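Local coordinates for outer protein YopM (Yersinia pestis, PDB 1JL5) that acts as a leucine-rich repeat effector and virulence factor, probably altering host cell physiology to promote bacterial survival in host tissues, at residues L259-T270 with S278-F289. Numbering follows the deposited sequence.
Sequences LEALNVRDNYLT and SLTFLDVSENIF. With CA (calcium ion), chain B; CA (calcium ion), chain C.
Strands 261-263 and 281-283 run parallel, their axes 4.6 Å apart and 8° from alignment, with Leu262 N bonding to Phe281 O and Leu262 O receiving Asp283 N. Equivalent positions of successive repeats thereby come side by side. On one face Leu262 CD2 meets Leu282 CD1 at 3.8 Å. On the opposite face the Asn263 amide stacks on the Asp283 carboxylate, planes 22° apart; both place CG anti to the backbone N (chi1 -176° for Asn263), and each closes an Asx turn. The extended Arg265 chain crosses to Ser285, where NH1 gives OG a bond of 2.7 Å in the guanidinium plane. Beyond the strands, Asn287 ND2 and Asn267 ND2 reach Val264 O from opposite faces of its carbonyl plane, the former at 2.8 Å and nearly straight. Ile288 CD1 makes a CH-pi contact over the Tyr268 ring, whose hydroxyl bonds Ile288 O of the second subunit. Asp266 bridges two calcium ions: OD2, 2.0 Å from one, joins Asn246 and the second subunit's Asn326; OD1, 2.2 Å from the other, joins the second subunit's Asn307 carbonyl and Glu308. This is a leucine-rich repeat solenoid with its asparagine ladder, joined to its neighbour through calcium.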
loop_
_atom_site.group_PDB
_atom_site.type_symbol
_atom_site.label_atom_id
_atom_site.label_comp_id
_atom_site.label_asym_id
_atom_site.label_seq_id
_atom_site.Cartn_x
_atom_site.Cartn_y
_atom_site.Cartn_z
ATOM N N LEU A 259 -21.610 -5.767 -26.136
ATOM C CA LEU A 259 -20.942 -5.579 -24.864
ATOM C C LEU A 259 -19.707 -4.722 -25.075
ATOM O O LEU A 259 -18.929 -4.951 -25.999
ATOM C CB LEU A 259 -20.531 -6.925 -24.278
ATOM C CG LEU A 259 -20.030 -6.843 -22.838
ATOM C CD1 LEU A 259 -21.162 -6.354 -21.943
ATOM C CD2 LEU A 259 -19.543 -8.208 -22.392
ATOM N N GLU A 260 -19.528 -3.730 -24.216
ATOM C CA GLU A 260 -18.371 -2.852 -24.325
ATOM C C GLU A 260 -17.441 -3.036 -23.147
ATOM O O GLU A 260 -16.221 -2.962 -23.278
ATOM C CB GLU A 260 -18.822 -1.404 -24.363
ATOM C CG GLU A 260 -19.538 -1.024 -25.630
ATOM C CD GLU A 260 -20.188 0.325 -25.515
ATOM O OE1 GLU A 260 -19.578 1.220 -24.898
ATOM O OE2 GLU A 260 -21.301 0.494 -26.044
ATOM N N ALA A 261 -18.030 -3.259 -21.986
ATOM C CA ALA A 261 -17.245 -3.425 -20.785
ATOM C C ALA A 261 -17.632 -4.705 -20.093
ATOM O O ALA A 261 -18.799 -4.936 -19.771
ATOM C CB ALA A 261 -17.449 -2.234 -19.850
ATOM N N LEU A 262 -16.640 -5.550 -19.885
ATOM C CA LEU A 262 -16.875 -6.802 -19.212
ATOM C C LEU A 262 -15.874 -6.923 -18.095
ATOM O O LEU A 262 -14.669 -6.987 -18.326
ATOM C CB LEU A 262 -16.715 -7.983 -20.166
ATOM C CG LEU A 262 -16.871 -9.343 -19.486
ATOM C CD1 LEU A 262 -18.259 -9.459 -18.877
ATOM C CD2 LEU A 262 -16.625 -10.450 -20.487
ATOM N N ASN A 263 -16.374 -6.907 -16.876
ATOM C CA ASN A 263 -15.502 -7.079 -15.748
ATOM C C ASN A 263 -15.997 -8.328 -15.060
ATOM O O ASN A 263 -17.090 -8.353 -14.508
ATOM C CB ASN A 263 -15.577 -5.912 -14.779
ATOM C CG ASN A 263 -14.584 -6.055 -13.663
ATOM O OD1 ASN A 263 -14.291 -7.167 -13.225
ATOM N ND2 ASN A 263 -14.057 -4.941 -13.191
ATOM N N VAL A 264 -15.202 -9.382 -15.137
ATOM C CA VAL A 264 -15.561 -10.631 -14.494
ATOM C C VAL A 264 -14.369 -10.991 -13.644
ATOM O O VAL A 264 -14.036 -12.157 -13.452
ATOM C CB VAL A 264 -15.833 -11.725 -15.516
ATOM C CG1 VAL A 264 -17.159 -11.456 -16.189
ATOM C CG2 VAL A 264 -14.706 -11.774 -16.533
ATOM N N ARG A 265 -13.724 -9.946 -13.154
ATOM C CA ARG A 265 -12.560 -10.089 -12.315
ATOM C C ARG A 265 -12.900 -11.035 -11.188
ATOM O O ARG A 265 -13.996 -11.003 -10.634
ATOM C CB ARG A 265 -12.151 -8.734 -11.742
ATOM C CG ARG A 265 -11.138 -8.802 -10.615
ATOM C CD ARG A 265 -10.796 -7.397 -10.168
ATOM N NE ARG A 265 -10.032 -7.353 -8.927
ATOM C CZ ARG A 265 -8.740 -7.644 -8.819
ATOM N NH1 ARG A 265 -8.036 -8.010 -9.886
ATOM N NH2 ARG A 265 -8.147 -7.556 -7.634
ATOM N N ASP A 266 -11.941 -11.883 -10.870
ATOM C CA ASP A 266 -12.089 -12.836 -9.807
ATOM C C ASP A 266 -13.304 -13.719 -9.949
ATOM O O ASP A 266 -14.329 -13.547 -9.279
ATOM C CB ASP A 266 -12.132 -12.138 -8.455
ATOM C CG ASP A 266 -11.906 -13.104 -7.327
ATOM O OD1 ASP A 266 -11.871 -14.319 -7.609
ATOM O OD2 ASP A 266 -11.765 -12.665 -6.173
ATOM N N ASN A 267 -13.178 -14.662 -10.859
ATOM C CA ASN A 267 -14.203 -15.645 -11.086
ATOM C C ASN A 267 -13.400 -16.868 -11.414
ATOM O O ASN A 267 -12.197 -16.890 -11.189
ATOM C CB ASN A 267 -15.129 -15.226 -12.218
ATOM C CG ASN A 267 -16.238 -14.327 -11.728
ATOM O OD1 ASN A 267 -17.111 -14.767 -10.980
ATOM N ND2 ASN A 267 -16.198 -13.054 -12.121
ATOM N N TYR A 268 -14.035 -17.883 -11.955
ATOM C CA TYR A 268 -13.298 -19.091 -12.229
ATOM C C TYR A 268 -13.258 -19.330 -13.712
ATOM O O TYR A 268 -13.417 -20.456 -14.168
ATOM C CB TYR A 268 -13.978 -20.253 -11.525
ATOM C CG TYR A 268 -13.027 -21.352 -11.159
ATOM C CD1 TYR A 268 -12.024 -21.137 -10.217
ATOM C CD2 TYR A 268 -13.144 -22.614 -11.730
ATOM C CE1 TYR A 268 -11.163 -22.159 -9.846
ATOM C CE2 TYR A 268 -12.288 -23.640 -11.370
ATOM C CZ TYR A 268 -11.305 -23.405 -10.430
ATOM O OH TYR A 268 -10.465 -24.418 -10.072
ATOM N N LEU A 269 -13.038 -18.261 -14.462
ATOM C CA LEU A 269 -13.014 -18.358 -15.903
ATOM C C LEU A 269 -11.695 -18.834 -16.458
ATOM O O LEU A 269 -10.633 -18.328 -16.116
ATOM C CB LEU A 269 -13.363 -17.011 -16.517
ATOM C CG LEU A 269 -14.726 -16.469 -16.104
ATOM C CD1 LEU A 269 -14.905 -15.090 -16.704
ATOM C CD2 LEU A 269 -15.824 -17.418 -16.571
ATOM N N THR A 270 -11.780 -19.821 -17.330
ATOM C CA THR A 270 -10.608 -20.369 -17.977
ATOM C C THR A 270 -10.717 -19.935 -19.429
ATOM O O THR A 270 -9.739 -19.887 -20.169
ATOM C CB THR A 270 -10.619 -21.897 -17.922
ATOM O OG1 THR A 270 -9.392 -22.398 -18.460
ATOM C CG2 THR A 270 -11.774 -22.444 -18.742
ATOM N N SER A 278 -17.311 -4.971 -29.820
ATOM C CA SER A 278 -17.628 -3.700 -29.200
ATOM C C SER A 278 -16.919 -3.622 -27.849
ATOM O O SER A 278 -16.884 -2.570 -27.217
ATOM C CB SER A 278 -19.129 -3.601 -28.989
ATOM O OG SER A 278 -19.616 -4.809 -28.428
ATOM N N LEU A 279 -16.353 -4.742 -27.413
ATOM C CA LEU A 279 -15.680 -4.790 -26.120
ATOM C C LEU A 279 -14.425 -3.939 -26.111
ATOM O O LEU A 279 -13.461 -4.216 -26.826
ATOM C CB LEU A 279 -15.329 -6.231 -25.760
ATOM C CG LEU A 279 -15.107 -6.488 -24.270
ATOM C CD1 LEU A 279 -16.391 -6.178 -23.505
ATOM C CD2 LEU A 279 -14.698 -7.936 -24.061
ATOM N N THR A 280 -14.442 -2.901 -25.289
ATOM C CA THR A 280 -13.309 -1.996 -25.182
ATOM C C THR A 280 -12.691 -2.111 -23.802
ATOM O O THR A 280 -11.543 -1.726 -23.587
ATOM C CB THR A 280 -13.754 -0.556 -25.376
ATOM O OG1 THR A 280 -14.786 -0.265 -24.430
ATOM C CG2 THR A 280 -14.293 -0.349 -26.787
ATOM N N PHE A 281 -13.466 -2.641 -22.867
ATOM C CA PHE A 281 -13.001 -2.794 -21.503
ATOM C C PHE A 281 -13.198 -4.231 -21.076
ATOM O O PHE A 281 -14.322 -4.728 -21.003
ATOM C CB PHE A 281 -13.773 -1.852 -20.577
ATOM C CG PHE A 281 -13.411 -1.995 -19.130
ATOM C CD1 PHE A 281 -13.812 -3.114 -18.403
ATOM C CD2 PHE A 281 -12.650 -1.019 -18.493
ATOM C CE1 PHE A 281 -13.460 -3.258 -17.065
ATOM C CE2 PHE A 281 -12.293 -1.155 -17.154
ATOM C CZ PHE A 281 -12.699 -2.277 -16.439
ATOM N N LEU A 282 -12.096 -4.899 -20.790
ATOM C CA LEU A 282 -12.172 -6.278 -20.380
ATOM C C LEU A 282 -11.332 -6.538 -19.148
ATOM O O LEU A 282 -10.118 -6.368 -19.152
ATOM C CB LEU A 282 -11.704 -7.184 -21.512
ATOM C CG LEU A 282 -11.715 -8.684 -21.227
ATOM C CD1 LEU A 282 -13.127 -9.140 -20.890
ATOM C CD2 LEU A 282 -11.183 -9.421 -22.438
ATOM N N ASP A 283 -11.989 -6.943 -18.079
ATOM C CA ASP A 283 -11.259 -7.261 -16.881
ATOM C C ASP A 283 -11.560 -8.706 -16.573
ATOM O O ASP A 283 -12.657 -9.043 -16.151
ATOM C CB ASP A 283 -11.686 -6.395 -15.705
ATOM C CG ASP A 283 -10.797 -6.601 -14.500
ATOM O OD1 ASP A 283 -10.287 -7.727 -14.328
ATOM O OD2 ASP A 283 -10.610 -5.652 -13.723
ATOM N N VAL A 284 -10.579 -9.560 -16.816
ATOM C CA VAL A 284 -10.726 -10.976 -16.545
ATOM C C VAL A 284 -9.644 -11.328 -15.548
ATOM O O VAL A 284 -9.223 -12.473 -15.442
ATOM C CB VAL A 284 -10.550 -11.802 -17.830
ATOM C CG1 VAL A 284 -11.695 -11.506 -18.781
ATOM C CG2 VAL A 284 -9.218 -11.467 -18.486
ATOM N N SER A 285 -9.192 -10.318 -14.816
ATOM C CA SER A 285 -8.152 -10.526 -13.833
ATOM C C SER A 285 -8.684 -11.482 -12.787
ATOM O O SER A 285 -9.896 -11.617 -12.603
ATOM C CB SER A 285 -7.765 -9.205 -13.173
ATOM O OG SER A 285 -8.832 -8.714 -12.393
ATOM N N GLU A 286 -7.768 -12.155 -12.114
ATOM C CA GLU A 286 -8.131 -13.099 -11.076
ATOM C C GLU A 286 -9.101 -14.159 -11.516
ATOM O O GLU A 286 -10.083 -14.443 -10.847
ATOM C CB GLU A 286 -8.701 -12.380 -9.869
ATOM C CG GLU A 286 -7.640 -11.762 -9.001
ATOM C CD GLU A 286 -8.229 -11.191 -7.743
ATOM O OE1 GLU A 286 -8.848 -11.951 -6.973
ATOM O OE2 GLU A 286 -8.083 -9.981 -7.526
ATOM N N ASN A 287 -8.844 -14.721 -12.678
ATOM C CA ASN A 287 -9.653 -15.815 -13.125
ATOM C C ASN A 287 -8.633 -16.897 -13.287
ATOM O O ASN A 287 -7.575 -16.833 -12.665
ATOM C CB ASN A 287 -10.373 -15.461 -14.411
ATOM C CG ASN A 287 -11.684 -14.790 -14.131
ATOM O OD1 ASN A 287 -12.669 -15.456 -13.838
ATOM N ND2 ASN A 287 -11.700 -13.465 -14.171
ATOM N N ILE A 288 -8.906 -17.891 -14.104
ATOM C CA ILE A 288 -7.927 -18.942 -14.224
ATOM C C ILE A 288 -7.528 -19.150 -15.656
ATOM O O ILE A 288 -7.408 -20.269 -16.138
ATOM C CB ILE A 288 -8.448 -20.231 -13.577
ATOM C CG1 ILE A 288 -9.731 -20.704 -14.258
ATOM C CG2 ILE A 288 -8.754 -19.954 -12.114
ATOM C CD1 ILE A 288 -10.230 -22.040 -13.718
ATOM N N PHE A 289 -7.326 -18.034 -16.337
ATOM C CA PHE A 289 -6.906 -18.061 -17.721
ATOM C C PHE A 289 -5.451 -18.465 -17.755
ATOM O O PHE A 289 -4.632 -17.917 -17.020
ATOM C CB PHE A 289 -7.066 -16.678 -18.339
ATOM C CG PHE A 289 -8.483 -16.300 -18.573
ATOM C CD1 PHE A 289 -9.160 -16.769 -19.691
ATOM C CD2 PHE A 289 -9.162 -15.505 -17.658
ATOM C CE1 PHE A 289 -10.498 -16.454 -19.890
ATOM C CE2 PHE A 289 -10.495 -15.188 -17.850
ATOM C CZ PHE A 289 -11.164 -15.662 -18.969
HETATM CA CA CA B . -12.127 -11.079 -4.961
HETATM CA CA CA C . -10.704 -16.107 -6.925
HETATM O O HOH W 1 -16.720 1.481 -25.474
HETATM O O HOH W 2 -11.373 -14.957 -4.975
HETATM O O HOH W 3 -10.613 -16.641 -9.356
HETATM O O HOH W 4 -10.618 -10.053 -6.205
HETATM O O HOH W 5 -8.957 -14.605 -6.999
HETATM O O HOH W 6 -12.351 -9.213 -3.776
HETATM O O HOH W 7 -13.200 -12.522 -3.491
#